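Local atomic coordinates of DNA repair protein RecO (PDB entry 1U5K), a protein that is probably involved in DNA repair and in recombination by the RecF pathway, and carries a bound zinc ion. Residues A[20-25]-A[35-40]; A[11-16]-A[26-31]; A[100-105]-A[224-229]. One frame throughout, in Å; residues are numbered along the deposited sequence.

Interaction 1. Residues A[20-25]-A[35-40]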
ATOM      1  N   ALA A  20       0.160   1.743  22.714  1.00 42.72           N
ATOM      2  CA  ALA A  20       0.814   2.071  23.979  1.00 42.74           C
ATOM      3  C   ALA A  20       1.600   3.379  24.046  1.00 42.22           C
ATOM      4  O   ALA A  20       2.127   3.717  25.107  1.00 42.88           O
ATOM      5  CB  ALA A  20       1.736   0.935  24.398  1.00 43.03           C
ATOM      6  N   GLY A  21       1.720   4.113  22.944  1.00 41.10           N
ATOM      7  CA  GLY A  21       2.474   5.356  22.963  1.00 40.32           C
ATOM      8  C   GLY A  21       3.963   5.177  22.717  1.00 39.49           C
ATOM      9  O   GLY A  21       4.761   6.087  22.948  1.00 40.13           O
ATOM     10  N   ASP A  22       4.361   3.988  22.279  1.00 38.04           N
ATOM     11  CA  ASP A  22       5.715   3.777  21.786  1.00 37.40           C
ATOM     12  C   ASP A  22       5.843   4.322  20.360  1.00 35.84           C
ATOM     13  O   ASP A  22       4.853   4.470  19.637  1.00 34.41           O
ATOM     14  CB  ASP A  22       6.071   2.289  21.801  1.00 37.70           C
ATOM     15  CG  ASP A  22       5.857   1.630  23.160  1.00 41.54           C
ATOM     16  OD1 ASP A  22       6.116   2.269  24.203  1.00 43.88           O
ATOM     17  OD2 ASP A  22       5.419   0.462  23.279  1.00 48.36           O
ATOM     18  N   ILE A  23       7.072   4.616  19.953  1.00 33.94           N
ATOM     19  CA  ILE A  23       7.358   5.050  18.588  1.00 33.27           C
ATOM     20  C   ILE A  23       8.312   4.048  17.963  1.00 31.16           C
ATOM     21  O   ILE A  23       9.391   3.830  18.495  1.00 30.59           O
ATOM     22  CB  ILE A  23       7.971   6.454  18.532  1.00 33.89           C
ATOM     23  CG1 ILE A  23       7.101   7.488  19.236  1.00 36.14           C
ATOM     24  CG2 ILE A  23       8.200   6.866  17.086  1.00 36.04           C
ATOM     25  CD1 ILE A  23       7.883   8.721  19.643  1.00 38.89           C
ATOM     26  N   ILE A  24       7.876   3.377  16.906  1.00 29.73           N
ATOM     27  CA  ILE A  24       8.675   2.406  16.180  1.00 29.97           C
ATOM     28  C   ILE A  24       9.139   3.084  14.890  1.00 29.72           C
ATOM     29  O   ILE A  24       8.340   3.575  14.092  1.00 28.09           O
ATOM     30  CB  ILE A  24       7.854   1.155  15.852  1.00 29.78           C
ATOM     31  CG1 ILE A  24       7.441   0.392  17.114  1.00 32.88           C
ATOM     32  CG2 ILE A  24       8.628   0.265  14.904  1.00 31.69           C
ATOM     33  CD1 ILE A  24       6.616  -0.848  16.818  1.00 34.66           C
ATOM     34  N   VAL A  25      10.449   3.117  14.694  1.00 29.44           N
ATOM     35  CA  VAL A  25      11.005   3.782  13.528  1.00 29.52           C
ATOM     36  C   VAL A  25      11.855   2.839  12.716  1.00 28.45           C
ATOM     37  O   VAL A  25      12.492   1.928  13.236  1.00 28.37           O
ATOM     38  CB  VAL A  25      11.863   5.000  13.866  1.00 30.30           C
ATOM     39  CG1 VAL A  25      10.968   6.168  14.202  1.00 32.85           C
ATOM     40  CG2 VAL A  25      12.864   4.691  14.958  1.00 32.90           C
ATOM     41  N   LYS A  35      15.598  -1.025  12.369  1.00 30.75           N
ATOM     42  CA  LYS A  35      14.299  -0.892  13.014  1.00 31.86           C
ATOM     43  C   LYS A  35      14.500  -0.843  14.525  1.00 31.11           C
ATOM     44  O   LYS A  35      15.264  -1.624  15.081  1.00 31.27           O
ATOM     45  CB  LYS A  35      13.380  -2.047  12.615  1.00 31.75           C
ATOM     46  CG  LYS A  35      11.911  -1.831  12.967  1.00 35.30           C
ATOM     47  CD  LYS A  35      10.970  -2.655  12.089  1.00 39.80           C
ATOM     48  CE  LYS A  35       9.561  -2.723  12.668  1.00 45.28           C
ATOM     49  NZ  LYS A  35       8.702  -3.804  12.102  1.00 47.02           N
ATOM     50  N   ALA A  36      13.850   0.108  15.183  1.00 29.82           N
ATOM     51  CA  ALA A  36      13.966   0.279  16.620  1.00 30.08           C
ATOM     52  C   ALA A  36      12.720   0.947  17.195  1.00 30.48           C
ATOM     53  O   ALA A  36      11.948   1.577  16.475  1.00 30.23           O
ATOM     54  CB  ALA A  36      15.177   1.122  16.944  1.00 30.19           C
ATOM     55  N   ILE A  37      12.544   0.814  18.505  1.00 31.37           N
ATOM     56  CA  ILE A  37      11.384   1.303  19.243  1.00 32.01           C
ATOM     57  C   ILE A  37      11.832   2.269  20.334  1.00 33.32           C
ATOM     58  O   ILE A  37      12.742   1.943  21.092  1.00 33.06           O
ATOM     59  CB  ILE A  37      10.591   0.125  19.849  1.00 32.07           C
ATOM     60  CG1 ILE A  37       9.380   0.627  20.639  1.00 33.03           C
ATOM     61  CG2 ILE A  37      11.437  -0.742  20.786  1.00 31.52           C
ATOM     62  CD1 ILE A  37       8.334  -0.460  20.849  1.00 35.77           C
ATOM     63  N   ALA A  38      11.225   3.450  20.394  1.00 35.05           N
ATOM     64  CA  ALA A  38      11.396   4.381  21.498  1.00 37.81           C
ATOM     65  C   ALA A  38      10.201   4.199  22.434  1.00 41.46           C
ATOM     66  O   ALA A  38       9.076   4.602  22.123  1.00 40.90           O
ATOM     67  CB  ALA A  38      11.508   5.816  20.995  1.00 37.84           C
ATOM     68  N   ARG A  39      10.441   3.525  23.555  1.00 45.19           N
ATOM     69  CA  ARG A  39       9.367   3.168  24.479  1.00 48.84           C
ATOM     70  C   ARG A  39       8.880   4.405  25.227  1.00 50.94           C
ATOM     71  O   ARG A  39       9.654   5.323  25.504  1.00 50.01           O
ATOM     72  CB  ARG A  39       9.782   2.033  25.415  1.00 49.67           C
ATOM     73  CG  ARG A  39       9.794   0.690  24.707  1.00 53.01           C
ATOM     74  CD  ARG A  39      10.746  -0.329  25.312  1.00 58.97           C
ATOM     75  NE  ARG A  39      11.019  -1.473  24.441  1.00 61.17           N
ATOM     76  CZ  ARG A  39      10.150  -2.441  24.172  1.00 65.29           C
ATOM     77  NH1 ARG A  39       8.927  -2.425  24.691  1.00 68.04           N
ATOM     78  NH2 ARG A  39      10.498  -3.440  23.372  1.00 65.94           N
ATOM     79  N   GLY A  40       7.570   4.440  25.463  1.00 54.18           N
ATOM     80  CA  GLY A  40       6.874   5.625  25.929  1.00 56.34           C
ATOM     81  C   GLY A  40       7.357   6.877  25.225  1.00 58.51           C
ATOM     82  O   GLY A  40       7.404   7.952  25.826  1.00 59.33           O
TER
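Ile23 and Ala38 exchange both of their backbone hydrogen bonds: Ile23 N donates to Ala38 O at 3.0 Å, and Ala38 N donates to Ile23 O at 2.7 Å. Two residues further along, Val25 and Ala36 repeat the arrangement, with Val25 N to Ala36 O at 2.8 Å and the return bond from Ala36 N to Val25 O. Between these hydrogen-bonded pairs stands the non-hydrogen-bonded pair Ile24 and Ile37, whose polar backbone atoms turn outward, Ile24 bonding to Arg16 of strand 5-17 and Ile37 to Ala69 and Val71 of strand 69-78. The two segments thus belong to the antiparallel hairpin of strands 23-29 and 32-38, part of the OB fold in the N-terminal part of RecO. Ile23, Val25, Ala36 and Ala38 look to one face of the sheet; on the other, Ile24 CG1 lies 3.9 Å from Ile37 CD1. Ile37 CG1 stands anti to the backbone N (chi1 179°), and the CD1 beyond it packs 3.7 Å from Asp22 CB and over the centre of one face of the Arg39 guanidinium. Where strand pairing ends, the carboxylate of Asp22 takes over as acceptor: its OD1 receives Gly40 N at 2.9 Å through the anti lone pair. Gly40 has positive phi, a conformation that favours glycine. Asp22 OD2 and Arg39 NH1 stay 4.8 Å apart, so any attraction between these opposite charges acts without direct contact.

Interaction 2. Residues A[11-16]-A[26-31]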
ATOM      1  N   ILE A  11      18.607   8.267   8.647  1.00 25.93           N
ATOM      2  CA  ILE A  11      17.411   8.991   8.284  1.00 24.63           C
ATOM      3  C   ILE A  11      16.173   8.143   8.547  1.00 24.54           C
ATOM      4  O   ILE A  11      16.066   7.016   8.066  1.00 24.01           O
ATOM      5  CB  ILE A  11      17.513   9.343   6.789  1.00 23.96           C
ATOM      6  CG1 ILE A  11      18.679  10.319   6.589  1.00 24.87           C
ATOM      7  CG2 ILE A  11      16.231  10.054   6.397  1.00 25.20           C
ATOM      8  CD1 ILE A  11      19.051  10.572   5.174  1.00 25.76           C
ATOM      9  N   VAL A  12      15.219   8.764   9.227  1.00 23.44           N
ATOM     10  CA  VAL A  12      13.954   8.151   9.582  1.00 24.28           C
ATOM     11  C   VAL A  12      13.131   8.071   8.314  1.00 23.61           C
ATOM     12  O   VAL A  12      12.874   9.088   7.685  1.00 25.05           O
ATOM     13  CB  VAL A  12      13.176   8.993  10.608  1.00 23.19           C
ATOM     14  CG1 VAL A  12      11.847   8.364  10.961  1.00 23.98           C
ATOM     15  CG2 VAL A  12      13.982   9.178  11.847  1.00 26.66           C
ATOM     16  N   ILE A  13      12.756   6.864   7.922  1.00 23.25           N
ATOM     17  CA  ILE A  13      11.926   6.634   6.747  1.00 22.73           C
ATOM     18  C   ILE A  13      10.493   6.183   7.041  1.00 24.58           C
ATOM     19  O   ILE A  13       9.634   6.238   6.158  1.00 24.99           O
ATOM     20  CB  ILE A  13      12.615   5.714   5.732  1.00 22.44           C
ATOM     21  CG1 ILE A  13      12.856   4.310   6.286  1.00 19.98           C
ATOM     22  CG2 ILE A  13      13.871   6.383   5.235  1.00 21.49           C
ATOM     23  CD1 ILE A  13      12.961   3.223   5.244  1.00 21.98           C
ATOM     24  N   ARG A  14      10.233   5.758   8.274  1.00 25.02           N
ATOM     25  CA  ARG A  14       8.900   5.371   8.707  1.00 27.25           C
ATOM     26  C   ARG A  14       8.804   5.548  10.220  1.00 27.89           C
ATOM     27  O   ARG A  14       9.747   5.229  10.942  1.00 28.23           O
ATOM     28  CB  ARG A  14       8.561   3.925   8.322  1.00 27.33           C
ATOM     29  CG  ARG A  14       7.069   3.687   8.179  1.00 28.16           C
ATOM     30  CD  ARG A  14       6.654   2.314   7.619  1.00 28.79           C
ATOM     31  NE  ARG A  14       7.191   2.060   6.283  1.00 25.55           N
ATOM     32  CZ  ARG A  14       8.232   1.284   6.021  1.00 32.04           C
ATOM     33  NH1 ARG A  14       8.852   0.608   6.982  1.00 33.13           N
ATOM     34  NH2 ARG A  14       8.647   1.139   4.773  1.00 28.54           N
ATOM     35  N   ARG A  15       7.644   6.020  10.669  1.00 29.06           N
ATOM     36  CA  ARG A  15       7.321   6.243  12.080  1.00 30.79           C
ATOM     37  C   ARG A  15       5.943   5.645  12.331  1.00 31.82           C
ATOM     38  O   ARG A  15       4.999   5.948  11.601  1.00 32.82           O
ATOM     39  CB  ARG A  15       7.349   7.741  12.375  1.00 30.90           C
ATOM     40  CG  ARG A  15       6.695   8.183  13.664  1.00 35.18           C
ATOM     41  CD  ARG A  15       6.684   9.692  13.847  1.00 39.28           C
ATOM     42  NE  ARG A  15       5.937  10.058  15.052  1.00 39.61           N
ATOM     43  CZ  ARG A  15       6.488  10.507  16.166  1.00 39.02           C
ATOM     44  NH1 ARG A  15       7.796  10.649  16.249  1.00 37.90           N
ATOM     45  NH2 ARG A  15       5.734  10.826  17.208  1.00 46.91           N
ATOM     46  N   ARG A  16       5.864   4.717  13.278  1.00 32.41           N
ATOM     47  CA  ARG A  16       4.619   4.162  13.789  1.00 33.53           C
ATOM     48  C   ARG A  16       4.441   4.559  15.252  1.00 34.76           C
ATOM     49  O   ARG A  16       5.317   4.324  16.082  1.00 34.56           O
ATOM     50  CB  ARG A  16       4.619   2.637  13.640  1.00 33.96           C
ATOM     51  CG  ARG A  16       3.418   1.927  14.263  1.00 33.53           C
ATOM     52  CD  ARG A  16       2.097   2.225  13.553  1.00 37.65           C
ATOM     53  NE  ARG A  16       2.081   1.539  12.265  1.00 35.04           N
ATOM     54  CZ  ARG A  16       1.763   0.265  12.099  1.00 37.13           C
ATOM     55  NH1 ARG A  16       1.368  -0.477  13.125  1.00 33.71           N
ATOM     56  NH2 ARG A  16       1.809  -0.272  10.887  1.00 37.41           N
ATOM     57  N   THR A  26      11.819   3.060  11.409  1.00 27.49           N
ATOM     58  CA  THR A  26      12.802   2.453  10.542  1.00 26.45           C
ATOM     59  C   THR A  26      13.742   3.556  10.075  1.00 25.45           C
ATOM     60  O   THR A  26      13.306   4.642   9.703  1.00 25.24           O
ATOM     61  CB  THR A  26      12.100   1.748   9.399  1.00 26.73           C
ATOM     62  OG1 THR A  26      11.329   0.667   9.926  1.00 30.51           O
ATOM     63  CG2 THR A  26      13.104   1.059   8.491  1.00 28.05           C
ATOM     64  N   LEU A  27      15.032   3.255  10.092  1.00 24.49           N
ATOM     65  CA  LEU A  27      16.042   4.182   9.627  1.00 25.24           C
ATOM     66  C   LEU A  27      16.858   3.554   8.515  1.00 25.09           C
ATOM     67  O   LEU A  27      17.176   2.362   8.514  1.00 25.27           O
ATOM     68  CB  LEU A  27      16.990   4.588  10.748  1.00 27.16           C
ATOM     69  CG  LEU A  27      16.524   5.093  12.112  1.00 31.57           C
ATOM     70  CD1 LEU A  27      17.776   5.628  12.781  1.00 38.23           C
ATOM     71  CD2 LEU A  27      15.523   6.173  12.015  1.00 36.15           C
ATOM     72  N   LEU A  28      17.225   4.388   7.553  1.00 24.98           N
ATOM     73  CA  LEU A  28      18.297   4.022   6.648  1.00 25.12           C
ATOM     74  C   LEU A  28      19.578   4.682   7.143  1.00 25.04           C
ATOM     75  O   LEU A  28      19.601   5.879   7.408  1.00 25.22           O
ATOM     76  CB  LEU A  28      17.932   4.417   5.224  1.00 24.59           C
ATOM     77  CG  LEU A  28      16.686   3.742   4.662  1.00 24.08           C
ATOM     78  CD1 LEU A  28      16.520   4.265   3.261  1.00 26.82           C
ATOM     79  CD2 LEU A  28      16.745   2.229   4.730  1.00 24.24           C
ATOM     80  N   THR A  29      20.623   3.873   7.265  1.00 26.67           N
ATOM     81  CA  THR A  29      21.938   4.253   7.777  1.00 27.67           C
ATOM     82  C   THR A  29      23.085   3.727   6.918  1.00 28.25           C
ATOM     83  O   THR A  29      22.895   2.757   6.182  1.00 28.34           O
ATOM     84  CB  THR A  29      22.166   3.742   9.217  1.00 28.73           C
ATOM     85  OG1 THR A  29      22.629   2.380   9.230  1.00 26.53           O
ATOM     86  CG2 THR A  29      20.874   3.769  10.003  1.00 30.49           C
ATOM     87  N   PRO A  30      24.271   4.321   7.059  1.00 28.17           N
ATOM     88  CA  PRO A  30      25.431   3.852   6.299  1.00 29.58           C
ATOM     89  C   PRO A  30      25.827   2.413   6.608  1.00 29.85           C
ATOM     90  O   PRO A  30      26.466   1.795   5.758  1.00 29.55           O
ATOM     91  CB  PRO A  30      26.531   4.869   6.629  1.00 29.77           C
ATOM     92  CG  PRO A  30      26.119   5.550   7.858  1.00 29.27           C
ATOM     93  CD  PRO A  30      24.606   5.479   7.903  1.00 27.79           C
ATOM     94  N   GLN A  31      25.367   1.868   7.731  1.00 30.58           N
ATOM     95  CA  GLN A  31      25.603   0.468   8.053  1.00 32.02           C
ATOM     96  C   GLN A  31      24.419  -0.469   7.826  1.00 31.96           C
ATOM     97  O   GLN A  31      24.445  -1.614   8.261  1.00 31.94           O
ATOM     98  CB  GLN A  31      26.038   0.343   9.514  1.00 32.78           C
ATOM     99  CG  GLN A  31      27.161   1.297   9.901  1.00 33.79           C
ATOM    100  CD  GLN A  31      27.640   1.059  11.335  1.00 37.12           C
ATOM    101  OE1 GLN A  31      27.409   1.856  12.251  1.00 35.94           O
ATOM    102  NE2 GLN A  31      28.309  -0.063  11.523  1.00 37.65           N
TER
HETATM  103  O   HOH W   1       8.870   0.823   9.970  1.00 40.95           O
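Ile13 reaches across to two residues of the facing strand, its CD1 lying 3.8 Å from Leu28 CG and 3.9 Å from Thr26 CG2. Its CG1 sits between the backbone N and the carbonyl carbon (chi1 64°), which brings that atom to 3.5 Å from Thr26 O. An alanine here would probably open a gap between Thr26 and Leu28 and the helices beyond. On the other face Val12 CG2 and Leu27 CD2 press together at 3.4 Å, tighter than usual for two carbons. Arg14 lies side by side with Thr26, and a water joins them, accepting from Arg14 NH1 at 3.0 Å in the plane of the guanidinium and bonding also to Thr26 OG1. The far end of that arginine is held by salt bridges from NH2 to Glu97 and Asp100 of helix 86-102, the helix whose Ala96 also touches Ile13, as does Phe116 of helix 110-125. Behind these side chains is the backbone: Ile11 and Leu28 form a doubly hydrogen-bonded pair, then Ile13 N donates to Thr26 O at 2.9 Å and Thr26 N to Arg14 O at 3.0 Å. Ile13 and Arg14 together facing Thr26 make a classic beta bulge, set in the first hairpin of the OB fold.

Interaction 3. Residues A[100-105]-A[224-229]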
ATOM      1  N   ASP A 100      13.288   1.385   0.658  1.00 23.43           N
ATOM      2  CA  ASP A 100      13.045   0.298   1.601  1.00 24.12           C
ATOM      3  C   ASP A 100      12.608  -0.958   0.871  1.00 23.42           C
ATOM      4  O   ASP A 100      12.933  -2.055   1.301  1.00 24.45           O
ATOM      5  CB  ASP A 100      11.955   0.656   2.603  1.00 24.60           C
ATOM      6  CG  ASP A 100      11.911  -0.303   3.781  1.00 26.21           C
ATOM      7  OD1 ASP A 100      12.946  -0.747   4.311  1.00 28.79           O
ATOM      8  OD2 ASP A 100      10.827  -0.699   4.223  1.00 29.24           O
ATOM      9  N   ALA A 101      11.869  -0.769  -0.217  1.00 22.89           N
ATOM     10  CA  ALA A 101      11.337  -1.862  -0.997  1.00 22.95           C
ATOM     11  C   ALA A 101      12.411  -2.464  -1.884  1.00 23.67           C
ATOM     12  O   ALA A 101      12.391  -3.667  -2.148  1.00 22.47           O
ATOM     13  CB  ALA A 101      10.185  -1.362  -1.816  1.00 23.07           C
ATOM     14  N   LEU A 102      13.347  -1.627  -2.328  1.00 22.78           N
ATOM     15  CA  LEU A 102      14.290  -2.040  -3.355  1.00 22.94           C
ATOM     16  C   LEU A 102      15.417  -2.894  -2.769  1.00 24.34           C
ATOM     17  O   LEU A 102      15.854  -3.861  -3.385  1.00 25.37           O
ATOM     18  CB  LEU A 102      14.829  -0.838  -4.130  1.00 22.02           C
ATOM     19  CG  LEU A 102      15.989  -1.098  -5.087  1.00 20.74           C
ATOM     20  CD1 LEU A 102      15.463  -1.897  -6.260  1.00 21.60           C
ATOM     21  CD2 LEU A 102      16.629   0.188  -5.579  1.00 22.09           C
ATOM     22  N   PHE A 103      15.884  -2.512  -1.591  1.00 25.13           N
ATOM     23  CA  PHE A 103      16.994  -3.150  -0.913  1.00 26.77           C
ATOM     24  C   PHE A 103      16.472  -4.142   0.126  1.00 29.03           C
ATOM     25  O   PHE A 103      15.819  -3.754   1.088  1.00 29.60           O
ATOM     26  CB  PHE A 103      17.830  -2.077  -0.215  1.00 25.79           C
ATOM     27  CG  PHE A 103      18.560  -1.175  -1.161  1.00 24.17           C
ATOM     28  CD1 PHE A 103      17.960  -0.020  -1.637  1.00 24.79           C
ATOM     29  CD2 PHE A 103      19.834  -1.496  -1.602  1.00 23.68           C
ATOM     30  CE1 PHE A 103      18.647   0.799  -2.532  1.00 24.69           C
ATOM     31  CE2 PHE A 103      20.524  -0.680  -2.495  1.00 21.48           C
ATOM     32  CZ  PHE A 103      19.920   0.461  -2.969  1.00 23.13           C
ATOM     33  N   GLN A 104      16.784  -5.419  -0.057  1.00 32.80           N
ATOM     34  CA  GLN A 104      16.496  -6.444   0.949  1.00 35.47           C
ATOM     35  C   GLN A 104      17.512  -6.367   2.081  1.00 35.97           C
ATOM     36  O   GLN A 104      18.537  -5.684   1.964  1.00 34.30           O
ATOM     37  CB  GLN A 104      16.577  -7.841   0.325  1.00 37.29           C
ATOM     38  CG  GLN A 104      15.736  -7.997  -0.922  1.00 40.98           C
ATOM     39  CD  GLN A 104      14.336  -7.451  -0.703  1.00 47.56           C
ATOM     40  OE1 GLN A 104      13.980  -6.387  -1.220  1.00 52.43           O
ATOM     41  NE2 GLN A 104      13.546  -8.164   0.085  1.00 49.78           N
ATOM     42  N   GLU A 105      17.202  -7.054   3.176  1.00 37.56           N
ATOM     43  CA  GLU A 105      18.039  -7.027   4.373  1.00 38.51           C
ATOM     44  C   GLU A 105      19.453  -7.440   3.985  1.00 38.01           C
ATOM     45  O   GLU A 105      19.609  -8.379   3.209  1.00 38.21           O
ATOM     46  CB  GLU A 105      17.479  -7.942   5.456  1.00 39.53           C
ATOM     47  N   VAL A 224       8.977  -6.988 -11.027  1.00 25.32           N
ATOM     48  CA  VAL A 224       9.384  -8.286 -11.561  1.00 25.49           C
ATOM     49  C   VAL A 224      10.672  -8.777 -10.902  1.00 25.03           C
ATOM     50  O   VAL A 224      10.786  -9.954 -10.593  1.00 25.99           O
ATOM     51  CB  VAL A 224       9.500  -8.273 -13.088  1.00 24.61           C
ATOM     52  CG1 VAL A 224      10.167  -9.549 -13.622  1.00 28.03           C
ATOM     53  CG2 VAL A 224       8.125  -8.061 -13.674  1.00 26.20           C
ATOM     54  N   GLN A 225      11.638  -7.900 -10.658  1.00 24.63           N
ATOM     55  CA  GLN A 225      12.954  -8.302 -10.195  1.00 25.33           C
ATOM     56  C   GLN A 225      13.008  -8.551  -8.688  1.00 26.77           C
ATOM     57  O   GLN A 225      13.781  -9.391  -8.234  1.00 25.13           O
ATOM     58  CB  GLN A 225      13.993  -7.232 -10.519  1.00 26.38           C
ATOM     59  CG  GLN A 225      14.300  -6.990 -11.998  1.00 27.18           C
ATOM     60  CD  GLN A 225      15.364  -7.931 -12.512  1.00 33.55           C
ATOM     61  OE1 GLN A 225      16.441  -8.029 -11.917  1.00 33.98           O
ATOM     62  NE2 GLN A 225      15.055  -8.636 -13.599  1.00 31.37           N
ATOM     63  N   VAL A 226      12.224  -7.810  -7.910  1.00 26.49           N
ATOM     64  CA  VAL A 226      12.372  -7.822  -6.455  1.00 29.40           C
ATOM     65  C   VAL A 226      11.084  -8.364  -5.870  1.00 31.46           C
ATOM     66  O   VAL A 226      10.014  -7.897  -6.243  1.00 33.52           O
ATOM     67  CB  VAL A 226      12.596  -6.424  -5.859  1.00 28.41           C
ATOM     68  CG1 VAL A 226      12.676  -6.452  -4.343  1.00 29.00           C
ATOM     69  CG2 VAL A 226      13.844  -5.820  -6.429  1.00 30.69           C
ATOM     70  N   GLY A 227      11.167  -9.338  -4.971  1.00 34.05           N
ATOM     71  CA  GLY A 227       9.985  -9.722  -4.216  1.00 36.35           C
ATOM     72  C   GLY A 227       9.353  -8.643  -3.349  1.00 36.75           C
ATOM     73  O   GLY A 227      10.023  -7.747  -2.845  1.00 37.28           O
ATOM     74  N   GLY A 228       8.055  -8.759  -3.088  1.00 37.85           N
ATOM     75  CA  GLY A 228       7.375  -7.904  -2.128  1.00 36.95           C
ATOM     76  C   GLY A 228       6.039  -7.383  -2.634  1.00 36.38           C
ATOM     77  O   GLY A 228       5.600  -7.747  -3.721  1.00 36.57           O
ATOM     78  N   VAL A 229       5.456  -6.458  -1.876  1.00 35.66           N
ATOM     79  CA  VAL A 229       4.156  -5.876  -2.187  1.00 35.49           C
ATOM     80  C   VAL A 229       4.318  -4.607  -3.017  1.00 33.47           C
ATOM     81  O   VAL A 229       3.406  -4.173  -3.708  1.00 34.90           O
ATOM     82  CB  VAL A 229       3.406  -5.504  -0.891  1.00 35.99           C
ATOM     83  CG1 VAL A 229       3.262  -6.756  -0.025  1.00 36.58           C
ATOM     84  CG2 VAL A 229       4.091  -4.318  -0.142  1.00 34.51           C
TER
HETATM   85  O   HOH W   2      10.336  -5.231  -1.485  1.00 23.36           O
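Val226 is the one residue of its segment whose side chain touches the end of helix 86-102, and both of its methyl groups are used. CG1, anti to the backbone N (chi1 177°), comes within 3.6 Å of Ala101 O, while CG2 meets Leu102 more loosely, at 4.2 Å from Leu102 CD1 and 4.1 Å from Leu102 O. The closer part is thus Val226 CG1 against the Ala101 carbonyl; even so, the two segments bury only 140 Å² between them, and no direct hydrogen bond crosses. Leu102 starts out away from Val226, but the end of its side chain turns back enough for CD1 to touch. Toward solvent the character changes. Gln104, exposed and bent at chi2, slides past Val226 in the opposite direction, with its terminal amide group beside CG1. Here polar contact is made through water: a single molecule donates to Ala101 O at 2.7 Å and to Gly227 O at 2.9 Å, so two carbonyls that cannot bond to each other share one bridge, the exposed Gly227 contributing its backbone alone. The contact joins the C-terminal ends of helices 86-102 and 211-225. Leu140 and Leu141 of helix 129-141 pack on Leu102, Val146 from a loop packs on Val226, and from the sheet side Lys33 of strand 32-38 holds both Asp100 OD1 and Phe103 O.

In the fold
Interactions 1 and 2 share strand 23-29, which joins their two hairpins within a single sheet; the bond between Ile24 and Arg16 extends the pairing of strands 5-17 and 23-29. Interaction 2 is the buried one, pressed against helices, whereas interaction 1 runs out to exposed loop residues at the open end of its hairpin and is only partly buried. Both rest on antiparallel backbone bonds, unbroken in interaction 1 and interrupted by a bulge in interaction 2. Interaction 3 is a surface contact of the C-terminal family region, built from a few methyl groups and a bridging water. It nevertheless meets interaction 2 directly, by charge through Arg14 and Asp100, but does not touch interaction 1, their centres lying about 25 Å apart.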